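PDB 2OIX: xanthomonas outer protein D from Xanthomonas euvesicatoria, which acts as a type III secreted effector and deSUMOylating cysteine protease, represented here by an inactive mutant of its Ulp1-family catalytic domain. Local coordinates for residues His9-Thr14 against Phe32-Val37; Ala18-Gly23 against Gly143-Ala148; Val38-Leu41 against Asp47-Ala50; Leu55-Asp60 against Val81-Lys86. The protein carries 1 engineered substitution. All coordinates share one frame; numbering follows the deposited sequence.

Contact 1: residues His9-Thr14 against Phe32-Val37; sequences HLRAYT and FADSQV
The guanidinium of R11 meets the carboxylate of D34 through a single ion-paired hydrogen bond, R11 NH1 to D34 OD1 at 2.9 Å. The bond is fairly straight, with 159° at the hydrogen. OD1 lies in the guanidinium plane, at its edge, whereas NH1 comes from above the carboxylate plane, and the two planes stand 78° apart, so this is no coplanar fork. R11 can turn its tip onto D34 because CG stands anti to the backbone N and the chain then bends at chi2 (68°). A second contact is apolar: T14 CB rests on F32 CB at 3.7 Å. Beside it, the backbone oxygen T14 O lies 3.6 Å from F32 CD2, approaching the ring obliquely. One water joins the two segments as well, 2.9 Å from T14 OG1 and donating to A33 O at 2.8 Å.

In the next shell, each charged group has other work. R11 NE pairs with D15 one helical turn further on. D34 OD2, the oxygen that R11 leaves alone, accepts from Q36 N at 3.0 Å and from V37 N at 3.1 Å, which fixes the rotation of the carboxylate and holds OD1 toward helix 7-20. F32 is set by its neighbours, meeting the F66 ring and touching I144 and A148 of helix 136-153. D34 is thus a side-chain N-cap for helix 35-40 whose other oxygen is used for a salt bridge to helix 7-20, at the point where edge strand 30-32 of the protease sheet gives way to helix 35-40.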
loop_
_atom_site.group_PDB
_atom_site.type_symbol
_atom_site.label_atom_id
_atom_site.label_comp_id
_atom_site.label_asym_id
_atom_site.label_seq_id
_atom_site.Cartn_x
_atom_site.Cartn_y
_atom_site.Cartn_z
ATOM N N HIS A 9 12.532 -0.197 5.875
ATOM C CA HIS A 9 12.308 -1.627 5.707
ATOM C C HIS A 9 11.265 -1.919 4.670
ATOM O O HIS A 9 11.428 -2.851 3.884
ATOM C CB HIS A 9 11.845 -2.225 7.009
ATOM C CG HIS A 9 12.884 -2.181 8.077
ATOM N ND1 HIS A 9 12.757 -1.391 9.200
ATOM C CD2 HIS A 9 14.071 -2.825 8.203
ATOM C CE1 HIS A 9 13.809 -1.567 9.982
ATOM N NE2 HIS A 9 14.631 -2.410 9.387
ATOM N N LEU A 10 10.179 -1.147 4.702
ATOM C CA LEU A 10 9.106 -1.297 3.725
ATOM C C LEU A 10 9.659 -0.989 2.338
ATOM O O LEU A 10 9.474 -1.775 1.415
ATOM C CB LEU A 10 7.915 -0.386 4.070
ATOM C CG LEU A 10 6.803 -1.000 4.956
ATOM C CD1 LEU A 10 7.269 -1.005 6.333
ATOM C CD2 LEU A 10 5.555 -0.080 4.894
ATOM N N ARG A 11 10.364 0.147 2.214
ATOM C CA ARG A 11 11.032 0.516 0.969
ATOM C C ARG A 11 11.983 -0.547 0.405
ATOM O O ARG A 11 11.971 -0.806 -0.807
ATOM C CB ARG A 11 11.789 1.840 1.133
ATOM C CG ARG A 11 12.449 2.322 -0.137
ATOM C CD ARG A 11 11.402 2.737 -1.172
ATOM N NE ARG A 11 11.991 2.967 -2.491
ATOM C CZ ARG A 11 12.325 4.163 -2.979
ATOM N NH1 ARG A 11 12.115 5.274 -2.276
ATOM N NH2 ARG A 11 12.873 4.247 -4.189
ATOM N N ALA A 12 12.790 -1.163 1.272
ATOM C CA ALA A 12 13.746 -2.182 0.862
ATOM C C ALA A 12 13.012 -3.444 0.382
ATOM O O ALA A 12 13.404 -4.081 -0.603
ATOM C CB ALA A 12 14.708 -2.545 2.028
ATOM N N TYR A 13 11.945 -3.793 1.092
ATOM C CA TYR A 13 11.134 -4.924 0.683
ATOM C C TYR A 13 10.449 -4.657 -0.665
ATOM O O TYR A 13 10.504 -5.501 -1.566
ATOM C CB TYR A 13 10.125 -5.283 1.759
ATOM C CG TYR A 13 9.464 -6.626 1.509
ATOM C CD1 TYR A 13 9.896 -7.784 2.169
ATOM C CD2 TYR A 13 8.418 -6.742 0.583
ATOM C CE1 TYR A 13 9.271 -9.025 1.937
ATOM C CE2 TYR A 13 7.808 -7.975 0.339
ATOM C CZ TYR A 13 8.223 -9.088 1.024
ATOM O OH TYR A 13 7.618 -10.296 0.760
ATOM N N THR A 14 9.835 -3.495 -0.823
ATOM C CA THR A 14 9.114 -3.240 -2.080
ATOM C C THR A 14 10.039 -2.998 -3.282
ATOM O O THR A 14 9.690 -3.366 -4.416
ATOM C CB THR A 14 8.026 -2.163 -1.952
ATOM O OG1 THR A 14 8.625 -0.909 -1.629
ATOM C CG2 THR A 14 6.968 -2.553 -0.908
ATOM N N PHE A 32 4.731 0.645 -6.311
ATOM C CA PHE A 32 4.875 0.531 -4.865
ATOM C C PHE A 32 5.334 1.864 -4.328
ATOM O O PHE A 32 6.484 2.316 -4.553
ATOM C CB PHE A 32 5.852 -0.609 -4.496
ATOM C CG PHE A 32 5.488 -1.916 -5.128
ATOM C CD1 PHE A 32 4.173 -2.389 -5.074
ATOM C CD2 PHE A 32 6.450 -2.677 -5.793
ATOM C CE1 PHE A 32 3.822 -3.599 -5.661
ATOM C CE2 PHE A 32 6.095 -3.902 -6.395
ATOM C CZ PHE A 32 4.772 -4.359 -6.323
ATOM N N ALA A 33 4.416 2.565 -3.692
ATOM C CA ALA A 33 4.818 3.879 -3.207
ATOM C C ALA A 33 5.753 3.824 -2.000
ATOM O O ALA A 33 5.754 2.872 -1.166
ATOM C CB ALA A 33 3.621 4.799 -2.943
ATOM N N ASP A 34 6.632 4.819 -1.971
ATOM C CA ASP A 34 7.498 5.055 -0.827
ATOM C C ASP A 34 6.619 5.715 0.233
ATOM O O ASP A 34 5.918 6.694 -0.055
ATOM C CB ASP A 34 8.606 6.031 -1.227
ATOM C CG ASP A 34 9.493 6.379 -0.073
ATOM O OD1 ASP A 34 10.503 5.666 0.153
ATOM O OD2 ASP A 34 9.192 7.350 0.633
ATOM N N SER A 35 6.680 5.232 1.463
ATOM C CA SER A 35 5.786 5.664 2.540
ATOM C C SER A 35 5.999 7.104 2.993
ATOM O O SER A 35 5.066 7.757 3.434
ATOM C CB SER A 35 5.856 4.690 3.728
ATOM O OG SER A 35 7.181 4.531 4.183
ATOM N N GLN A 36 7.213 7.620 2.818
ATOM C CA GLN A 36 7.517 8.961 3.235
ATOM C C GLN A 36 6.906 9.902 2.216
ATOM O O GLN A 36 6.441 10.953 2.571
ATOM C CB GLN A 36 9.019 9.182 3.322
ATOM C CG GLN A 36 9.666 8.369 4.426
ATOM C CD GLN A 36 11.096 8.762 4.701
ATOM O OE1 GLN A 36 11.345 9.778 5.301
ATOM N NE2 GLN A 36 12.036 7.899 4.337
ATOM N N VAL A 37 6.930 9.494 0.942
ATOM C CA VAL A 37 6.246 10.246 -0.092
ATOM C C VAL A 37 4.749 10.274 0.169
ATOM O O VAL A 37 4.105 11.315 -0.087
ATOM C CB VAL A 37 6.579 9.766 -1.511
ATOM C CG1 VAL A 37 5.782 10.577 -2.585
ATOM C CG2 VAL A 37 8.101 9.920 -1.785
HETATM O O HOH W 1 7.405 1.057 0.130
#

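Contact 2: residues Ala18-Gly23 against Gly143-Ala148; sequences ARRLRG and GIEVLA
L21 and A148 mark the closest backbone approach, their CA atoms 8.7 Å apart, a spacing that leaves side chains to bridge the gap between the end of helix 7-20 and helix 136-153. R20 presents its two terminal nitrogens end-on to the carboxylate, NH1 to E145 OE2 at 3.1 Å and NH2 to E145 OE1 at 3.0 Å. Both bonds are nearly straight, about 165° at the hydrogen, and each uses the syn lone pair of its oxygen. The planes differ by only 17°, so this is a true bidentate fork, with two nearly parallel bonds joining the groups edge to edge and keeping them close to one plane. The two chains arrive at about a right angle, and bends in both make the fork possible: R20 turns at chi3 (-76°), and E145, with CG anti to its own N, turns at chi2.

Alongside the fork, one methyl of L21, CD1, touches A148 CB at 3.9 Å. L30 of strand 30-32 packs on both of these residues, and H149 and L152 add to the apolar side around L21.

R20 NE pairs with D16 on its own helix, and E145 OE1 is also hydrogen-bonded to Y13 OH, which would help hold this oxygen. R177 of helix 171-179 makes a weak, long ion pair with E145 OE2. The result is a helix-to-helix salt bridge backed by a small apolar patch, joining helix 7-20 to the long helix that, in Ulp1-family cysteine proteases, carries the catalytic cysteine (replaced by alanine in this inactive mutant) at its amino end.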
loop_
_atom_site.group_PDB
_atom_site.type_symbol
_atom_site.label_atom_id
_atom_site.label_comp_id
_atom_site.label_asym_id
_atom_site.label_seq_id
_atom_site.Cartn_x
_atom_site.Cartn_y
_atom_site.Cartn_z
ATOM N N ALA A 18 9.776 -5.422 -6.490
ATOM C CA ALA A 18 9.754 -4.856 -7.827
ATOM C C ALA A 18 10.814 -5.500 -8.742
ATOM O O ALA A 18 10.553 -5.738 -9.920
ATOM C CB ALA A 18 9.922 -3.324 -7.769
ATOM N N ARG A 19 11.988 -5.807 -8.187
ATOM C CA ARG A 19 13.041 -6.487 -8.939
ATOM C C ARG A 19 12.637 -7.924 -9.254
ATOM O O ARG A 19 12.882 -8.416 -10.369
ATOM C CB ARG A 19 14.351 -6.479 -8.162
ATOM C CG ARG A 19 15.009 -5.111 -8.099
ATOM C CD ARG A 19 16.203 -5.116 -7.137
ATOM N NE ARG A 19 16.301 -3.843 -6.406
ATOM C CZ ARG A 19 16.558 -3.737 -5.098
ATOM N NH1 ARG A 19 16.727 -4.826 -4.345
ATOM N NH2 ARG A 19 16.634 -2.534 -4.538
ATOM N N ARG A 20 12.024 -8.593 -8.271
ATOM C CA ARG A 20 11.573 -9.958 -8.465
ATOM C C ARG A 20 10.497 -10.053 -9.549
ATOM O O ARG A 20 10.504 -10.995 -10.325
ATOM C CB ARG A 20 11.160 -10.621 -7.144
ATOM C CG ARG A 20 12.339 -10.851 -6.191
ATOM C CD ARG A 20 11.923 -11.623 -4.952
ATOM N NE ARG A 20 11.193 -10.806 -3.981
ATOM C CZ ARG A 20 9.918 -10.973 -3.625
ATOM N NH1 ARG A 20 9.165 -11.945 -4.157
ATOM N NH2 ARG A 20 9.383 -10.139 -2.738
ATOM N N LEU A 21 9.629 -9.046 -9.635
ATOM C CA LEU A 21 8.516 -9.031 -10.594
ATOM C C LEU A 21 8.870 -8.511 -11.994
ATOM O O LEU A 21 8.030 -8.530 -12.896
ATOM C CB LEU A 21 7.343 -8.190 -10.036
ATOM C CG LEU A 21 6.796 -8.558 -8.656
ATOM C CD1 LEU A 21 5.535 -7.766 -8.364
ATOM C CD2 LEU A 21 6.546 -10.089 -8.505
ATOM N N ARG A 22 10.097 -8.039 -12.173
ATOM C CA ARG A 22 10.497 -7.418 -13.435
ATOM C C ARG A 22 10.249 -8.286 -14.674
ATOM O O ARG A 22 10.682 -9.431 -14.752
ATOM C CB ARG A 22 11.962 -6.989 -13.377
ATOM C CG ARG A 22 12.121 -5.541 -12.989
ATOM C CD ARG A 22 13.403 -4.998 -13.565
ATOM N NE ARG A 22 14.548 -5.251 -12.700
ATOM C CZ ARG A 22 15.821 -5.243 -13.098
ATOM N NH1 ARG A 22 16.146 -5.014 -14.373
ATOM N NH2 ARG A 22 16.773 -5.482 -12.203
ATOM N N GLY A 23 9.522 -7.728 -15.636
ATOM C CA GLY A 23 9.290 -8.421 -16.900
ATOM C C GLY A 23 8.079 -9.336 -16.919
ATOM O O GLY A 23 7.697 -9.819 -17.983
ATOM N N GLY A 143 0.354 -8.144 2.351
ATOM C CA GLY A 143 -0.778 -7.745 1.519
ATOM C C GLY A 143 -0.333 -7.226 0.140
ATOM O O GLY A 143 -0.937 -7.581 -0.913
ATOM N N ILE A 144 0.752 -6.448 0.124
ATOM C CA ILE A 144 1.278 -5.917 -1.134
ATOM C C ILE A 144 1.691 -7.041 -2.077
ATOM O O ILE A 144 1.296 -7.030 -3.249
ATOM C CB ILE A 144 2.447 -4.924 -0.888
ATOM C CG1 ILE A 144 1.911 -3.602 -0.249
ATOM C CG2 ILE A 144 3.187 -4.665 -2.218
ATOM C CD1 ILE A 144 3.016 -2.672 0.228
ATOM N N GLU A 145 2.419 -8.001 -1.523
ATOM C CA GLU A 145 3.016 -9.157 -2.220
ATOM C C GLU A 145 1.939 -10.086 -2.838
ATOM O O GLU A 145 2.007 -10.438 -4.016
ATOM C CB GLU A 145 3.856 -9.948 -1.227
ATOM C CG GLU A 145 4.436 -11.253 -1.773
ATOM C CD GLU A 145 5.864 -11.107 -2.251
ATOM O OE1 GLU A 145 6.441 -10.013 -2.016
ATOM O OE2 GLU A 145 6.418 -12.089 -2.831
ATOM N N VAL A 146 0.965 -10.462 -2.010
ATOM C CA VAL A 146 -0.215 -11.232 -2.399
ATOM C C VAL A 146 -0.987 -10.533 -3.494
ATOM O O VAL A 146 -1.293 -11.145 -4.507
ATOM C CB VAL A 146 -1.134 -11.449 -1.183
ATOM C CG1 VAL A 146 -2.429 -12.109 -1.582
ATOM C CG2 VAL A 146 -0.417 -12.375 -0.140
ATOM N N LEU A 147 -1.316 -9.263 -3.272
ATOM C CA LEU A 147 -2.104 -8.530 -4.262
ATOM C C LEU A 147 -1.321 -8.288 -5.595
ATOM O O LEU A 147 -1.901 -8.432 -6.695
ATOM C CB LEU A 147 -2.613 -7.228 -3.648
ATOM C CG LEU A 147 -3.690 -7.259 -2.547
ATOM C CD1 LEU A 147 -4.088 -5.721 -2.249
ATOM C CD2 LEU A 147 -4.954 -7.991 -3.045
ATOM N N ALA A 148 -0.034 -7.945 -5.495
ATOM C CA ALA A 148 0.856 -7.869 -6.677
ATOM C C ALA A 148 0.827 -9.144 -7.511
ATOM O O ALA A 148 0.689 -9.085 -8.731
ATOM C CB ALA A 148 2.304 -7.504 -6.282
#

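Contact 3: residues Val38-Leu41 against Asp47-Ala50; sequences VTML and DQQA
Q49 faces the carbonyls of M40 and L41, and its side chain climbs past them atom by atom. Its CB lies 3.6 Å from M40 O, next to its own CA, which meets the same oxygen in a CA-H...O contact of 3.3 Å. With CG anti to the backbone N (chi1 168°), the chain leads on toward L41, and CG comes to 3.1 Å from L41 O. CD follows along that oxygen. At the tip, NE2 donates an N-H to L41 O over a short 2.6 Å, with 159° at the hydrogen. The acceptor lies close to the Q49 amide plane, while NE2 is tilted 20° from the plane of the carbonyl it binds. The extended chain beyond CG thus runs alongside one carbonyl and bonds it at its far end.

One residue back on each segment the meeting is of a different kind. M40 reaches across toward Q48 at about a right angle, bending at chi3 to bring its methyl CE over the backbone of helix 46-57. CE and Q48 CB are 4.1 Å apart; the modelled approach of CE to Q48 O is closer still, too tight to be relied on. The Q48 amide looks elsewhere, OE1 being hydrogen-bonded to S43 OG in the connecting turn.

Chemically, then, two consecutive backbone oxygens at the exit of helix 35-40 are met by the next helix, one by a weak CH donor and the other by a side-chain amide, and this reads as a polar link across a tight turn, with M40 packing beside it on R51 and A52.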
loop_
_atom_site.group_PDB
_atom_site.type_symbol
_atom_site.label_atom_id
_atom_site.label_comp_id
_atom_site.label_asym_id
_atom_site.label_seq_id
_atom_site.Cartn_x
_atom_site.Cartn_y
_atom_site.Cartn_z
ATOM N N VAL A 38 4.180 9.132 0.615
ATOM C CA VAL A 38 2.743 9.111 1.007
ATOM C C VAL A 38 2.447 10.198 2.097
ATOM O O VAL A 38 1.511 11.000 1.989
ATOM C CB VAL A 38 2.284 7.668 1.471
ATOM C CG1 VAL A 38 0.820 7.712 1.804
ATOM C CG2 VAL A 38 2.461 6.710 0.317
ATOM N N THR A 39 3.271 10.229 3.129
ATOM C CA THR A 39 3.135 11.172 4.231
ATOM C C THR A 39 3.170 12.626 3.706
ATOM O O THR A 39 2.400 13.487 4.129
ATOM C CB THR A 39 4.241 10.896 5.282
ATOM O OG1 THR A 39 4.093 9.555 5.784
ATOM C CG2 THR A 39 4.184 11.896 6.446
ATOM N N MET A 40 4.030 12.876 2.732
ATOM C CA MET A 40 4.200 14.197 2.163
ATOM C C MET A 40 2.992 14.778 1.403
ATOM O O MET A 40 2.920 15.992 1.209
ATOM C CB MET A 40 5.423 14.204 1.262
ATOM C CG MET A 40 6.757 14.371 1.992
ATOM S SD MET A 40 8.007 13.898 0.782
ATOM C CE MET A 40 7.658 15.112 -0.526
ATOM N N LEU A 41 2.051 13.933 0.968
ATOM C CA LEU A 41 0.803 14.443 0.348
ATOM C C LEU A 41 0.100 15.454 1.277
ATOM O O LEU A 41 -0.554 16.420 0.824
ATOM C CB LEU A 41 -0.139 13.279 -0.015
ATOM C CG LEU A 41 0.253 12.279 -1.122
ATOM C CD1 LEU A 41 -0.685 11.049 -1.066
ATOM C CD2 LEU A 41 0.281 12.875 -2.537
ATOM N N ASP A 47 5.484 22.942 -1.871
ATOM C CA ASP A 47 6.370 22.179 -2.764
ATOM C C ASP A 47 6.652 20.707 -2.379
ATOM O O ASP A 47 6.962 19.894 -3.260
ATOM C CB ASP A 47 7.687 22.902 -2.996
ATOM C CG ASP A 47 8.147 22.790 -4.429
ATOM O OD1 ASP A 47 7.695 21.848 -5.126
ATOM O OD2 ASP A 47 8.935 23.652 -4.864
ATOM N N GLN A 48 6.574 20.370 -1.089
ATOM C CA GLN A 48 6.683 18.959 -0.663
ATOM C C GLN A 48 5.447 18.169 -1.139
ATOM O O GLN A 48 5.548 17.023 -1.604
ATOM C CB GLN A 48 6.777 18.831 0.863
ATOM C CG GLN A 48 8.140 19.212 1.502
ATOM C CD GLN A 48 8.280 18.726 2.965
ATOM O OE1 GLN A 48 7.351 18.125 3.518
ATOM N NE2 GLN A 48 9.453 18.995 3.596
ATOM N N GLN A 49 4.284 18.780 -0.975
ATOM C CA GLN A 49 3.024 18.133 -1.327
ATOM C C GLN A 49 2.868 18.010 -2.848
ATOM O O GLN A 49 2.445 16.979 -3.347
ATOM C CB GLN A 49 1.862 18.893 -0.693
ATOM C CG GLN A 49 0.501 18.511 -1.209
ATOM C CD GLN A 49 -0.570 19.410 -0.647
ATOM O OE1 GLN A 49 -0.810 20.522 -1.146
ATOM N NE2 GLN A 49 -1.208 18.951 0.423
ATOM N N ALA A 50 3.249 19.061 -3.569
ATOM C CA ALA A 50 3.231 19.064 -5.032
ATOM C C ALA A 50 4.106 17.958 -5.601
ATOM O O ALA A 50 3.682 17.216 -6.489
ATOM C CB ALA A 50 3.672 20.442 -5.576
#

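Contact 4: residues Leu55-Asp60 against Val81-Lys86; sequences LLAGDD and VDRRNK
L56 offers R83 its backbone oxygen, and the arginine takes it with both terminal nitrogens. R83 NH1 reaches L56 O at 2.8 Å, in the carbonyl plane and on a lone pair. R83 NH2 is 2.9 Å from the same L56 O but stands 36° above that plane. Both bonds are clearly bent, as two donors from one guanidinium converging on a single acceptor must be. One residue on, A57 lies against NH1 rather than bonding to it: A57 CA is 3.5 Å from R83 NH1, approaching the guanidinium obliquely.

R83 crosses the gap with its CG tucked between backbone N and carbonyl carbon (chi1 57°), and from there to NE the chain is extended. NH2 has a second acceptor in P62 O, so the tip ties together the helix end and the loop that follows it.

The base of R83 lies in an ordered turn. D82 OD1 accepts from R84 N at 3.2 Å, an Asx turn, and also from R84 NE at 2.9 Å from its opposite face. R84 NH2 takes D82 OD2, making a side-on salt bridge.

R83 therefore spans from the end of strand 75-82 to the last turn of helix 46-57, passing V65 of the adjoining strand 64-71, while L56 packs on V37 of helix 35-40 and on A33.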
loop_
_atom_site.group_PDB
_atom_site.type_symbol
_atom_site.label_atom_id
_atom_site.label_comp_id
_atom_site.label_asym_id
_atom_site.label_seq_id
_atom_site.Cartn_x
_atom_site.Cartn_y
_atom_site.Cartn_z
ATOM N N LEU A 55 4.771 12.397 -7.959
ATOM C CA LEU A 55 5.373 11.086 -7.818
ATOM C C LEU A 55 4.346 9.991 -7.675
ATOM O O LEU A 55 4.647 8.853 -7.984
ATOM C CB LEU A 55 6.328 11.043 -6.622
ATOM C CG LEU A 55 7.641 11.811 -6.812
ATOM C CD1 LEU A 55 8.324 11.981 -5.482
ATOM C CD2 LEU A 55 8.558 11.086 -7.784
ATOM N N LEU A 56 3.133 10.341 -7.230
ATOM C CA LEU A 56 2.111 9.325 -6.959
ATOM C C LEU A 56 0.880 9.397 -7.828
ATOM O O LEU A 56 0.116 8.417 -7.916
ATOM C CB LEU A 56 1.679 9.386 -5.494
ATOM C CG LEU A 56 2.755 9.084 -4.441
ATOM C CD1 LEU A 56 2.068 9.271 -3.113
ATOM C CD2 LEU A 56 3.422 7.672 -4.494
ATOM N N ALA A 57 0.693 10.566 -8.436
ATOM C CA ALA A 57 -0.460 10.844 -9.298
ATOM C C ALA A 57 -0.067 11.629 -10.537
ATOM O O ALA A 57 -0.927 12.325 -11.127
ATOM C CB ALA A 57 -1.521 11.599 -8.518
ATOM N N GLY A 58 1.198 11.529 -10.973
ATOM C CA GLY A 58 1.645 12.212 -12.217
ATOM C C GLY A 58 1.118 11.561 -13.513
ATOM O O GLY A 58 0.607 10.429 -13.415
ATOM N N ASP A 59 1.299 12.175 -14.629
ATOM C CA ASP A 59 0.843 11.577 -15.890
ATOM C C ASP A 59 1.491 10.278 -16.464
ATOM O O ASP A 59 1.031 9.677 -17.524
ATOM C CB ASP A 59 0.852 12.690 -16.906
ATOM C CG ASP A 59 -0.407 13.643 -16.784
ATOM O OD1 ASP A 59 -1.329 13.425 -15.970
ATOM O OD2 ASP A 59 -0.473 14.626 -17.499
ATOM N N ASP A 60 2.338 9.782 -15.599
ATOM C CA ASP A 60 3.135 8.606 -16.037
ATOM C C ASP A 60 3.343 7.576 -14.904
ATOM O O ASP A 60 4.124 6.627 -15.060
ATOM C CB ASP A 60 4.535 9.037 -16.487
ATOM C CG ASP A 60 5.335 9.710 -15.346
ATOM O OD1 ASP A 60 4.720 10.132 -14.328
ATOM O OD2 ASP A 60 6.583 9.850 -15.471
ATOM N N VAL A 81 -4.838 1.952 -4.583
ATOM C CA VAL A 81 -5.660 2.785 -5.470
ATOM C C VAL A 81 -5.547 2.230 -6.909
ATOM O O VAL A 81 -4.425 2.086 -7.408
ATOM C CB VAL A 81 -5.214 4.264 -5.451
ATOM C CG1 VAL A 81 -5.856 5.001 -6.538
ATOM C CG2 VAL A 81 -5.496 4.961 -4.103
ATOM N N ASP A 82 -6.678 1.918 -7.558
ATOM C CA ASP A 82 -6.696 1.335 -8.883
ATOM C C ASP A 82 -7.386 2.330 -9.801
ATOM O O ASP A 82 -8.603 2.444 -9.794
ATOM C CB ASP A 82 -7.446 -0.011 -8.882
ATOM C CG ASP A 82 -7.815 -0.498 -10.306
ATOM O OD1 ASP A 82 -7.160 -0.077 -11.300
ATOM O OD2 ASP A 82 -8.767 -1.294 -10.475
ATOM N N ARG A 83 -6.601 3.107 -10.539
ATOM C CA ARG A 83 -7.205 4.092 -11.428
ATOM C C ARG A 83 -7.108 3.756 -12.908
ATOM O O ARG A 83 -7.083 4.661 -13.764
ATOM C CB ARG A 83 -6.685 5.497 -11.127
ATOM C CG ARG A 83 -5.192 5.569 -11.236
ATOM C CD ARG A 83 -4.546 6.664 -10.397
ATOM N NE ARG A 83 -3.109 6.443 -10.517
ATOM C CZ ARG A 83 -2.165 7.073 -9.849
ATOM N NH1 ARG A 83 -2.475 8.044 -8.992
ATOM N NH2 ARG A 83 -0.901 6.723 -10.072
ATOM N N ARG A 84 -7.161 2.464 -13.229
ATOM C CA ARG A 84 -7.092 2.022 -14.622
ATOM C C ARG A 84 -8.276 2.623 -15.394
ATOM O O ARG A 84 -8.164 3.007 -16.560
ATOM C CB ARG A 84 -7.105 0.503 -14.753
ATOM C CG ARG A 84 -5.791 -0.173 -14.395
ATOM C CD ARG A 84 -5.979 -1.651 -14.484
ATOM N NE ARG A 84 -6.741 -2.074 -13.310
ATOM C CZ ARG A 84 -7.132 -3.331 -13.085
ATOM N NH1 ARG A 84 -6.868 -4.288 -13.978
ATOM N NH2 ARG A 84 -7.813 -3.618 -11.980
ATOM N N ASN A 85 -9.404 2.742 -14.709
ATOM C CA ASN A 85 -10.569 3.412 -15.264
ATOM C C ASN A 85 -10.692 4.758 -14.565
ATOM O O ASN A 85 -11.072 4.819 -13.400
ATOM C CB ASN A 85 -11.823 2.577 -15.031
ATOM C CG ASN A 85 -13.062 3.190 -15.665
ATOM O OD1 ASN A 85 -13.095 4.380 -16.035
ATOM N ND2 ASN A 85 -14.101 2.370 -15.801
ATOM N N LYS A 86 -10.382 5.827 -15.286
ATOM C CA LYS A 86 -10.395 7.179 -14.725
ATOM C C LYS A 86 -11.771 7.736 -14.318
ATOM O O LYS A 86 -11.832 8.615 -13.461
ATOM C CB LYS A 86 -9.641 8.162 -15.632
ATOM C CG LYS A 86 -10.487 8.707 -16.788
ATOM C CD LYS A 86 -10.027 10.075 -17.242
ATOM C CE LYS A 86 -11.220 10.847 -17.784
ATOM N NZ LYS A 86 -12.016 10.005 -18.733
#

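In the fold
Contacts 1 and 2 both use helix 7-20 and meet where Y13 OH reaches E145 OE1. Contacts 3 and 4 share helix 46-57 and touch through L41 and L56. Contact 1 connects the two groups, sharing helix 35-40 with contact 3 and meeting contact 4 through A33 and V37 on L56. All are partly buried: the buried share is greatest in contact 2, where two of four touching residues are buried and none exposed, while contacts 1 and 3 each include an exposed residue. Contact 3 lies farthest from the chain centre. Carboxylate–guanidinium pairs beside apolar packing mark contacts 1 and 2; side-chain donors to backbone oxygens mark contacts 3 and 4.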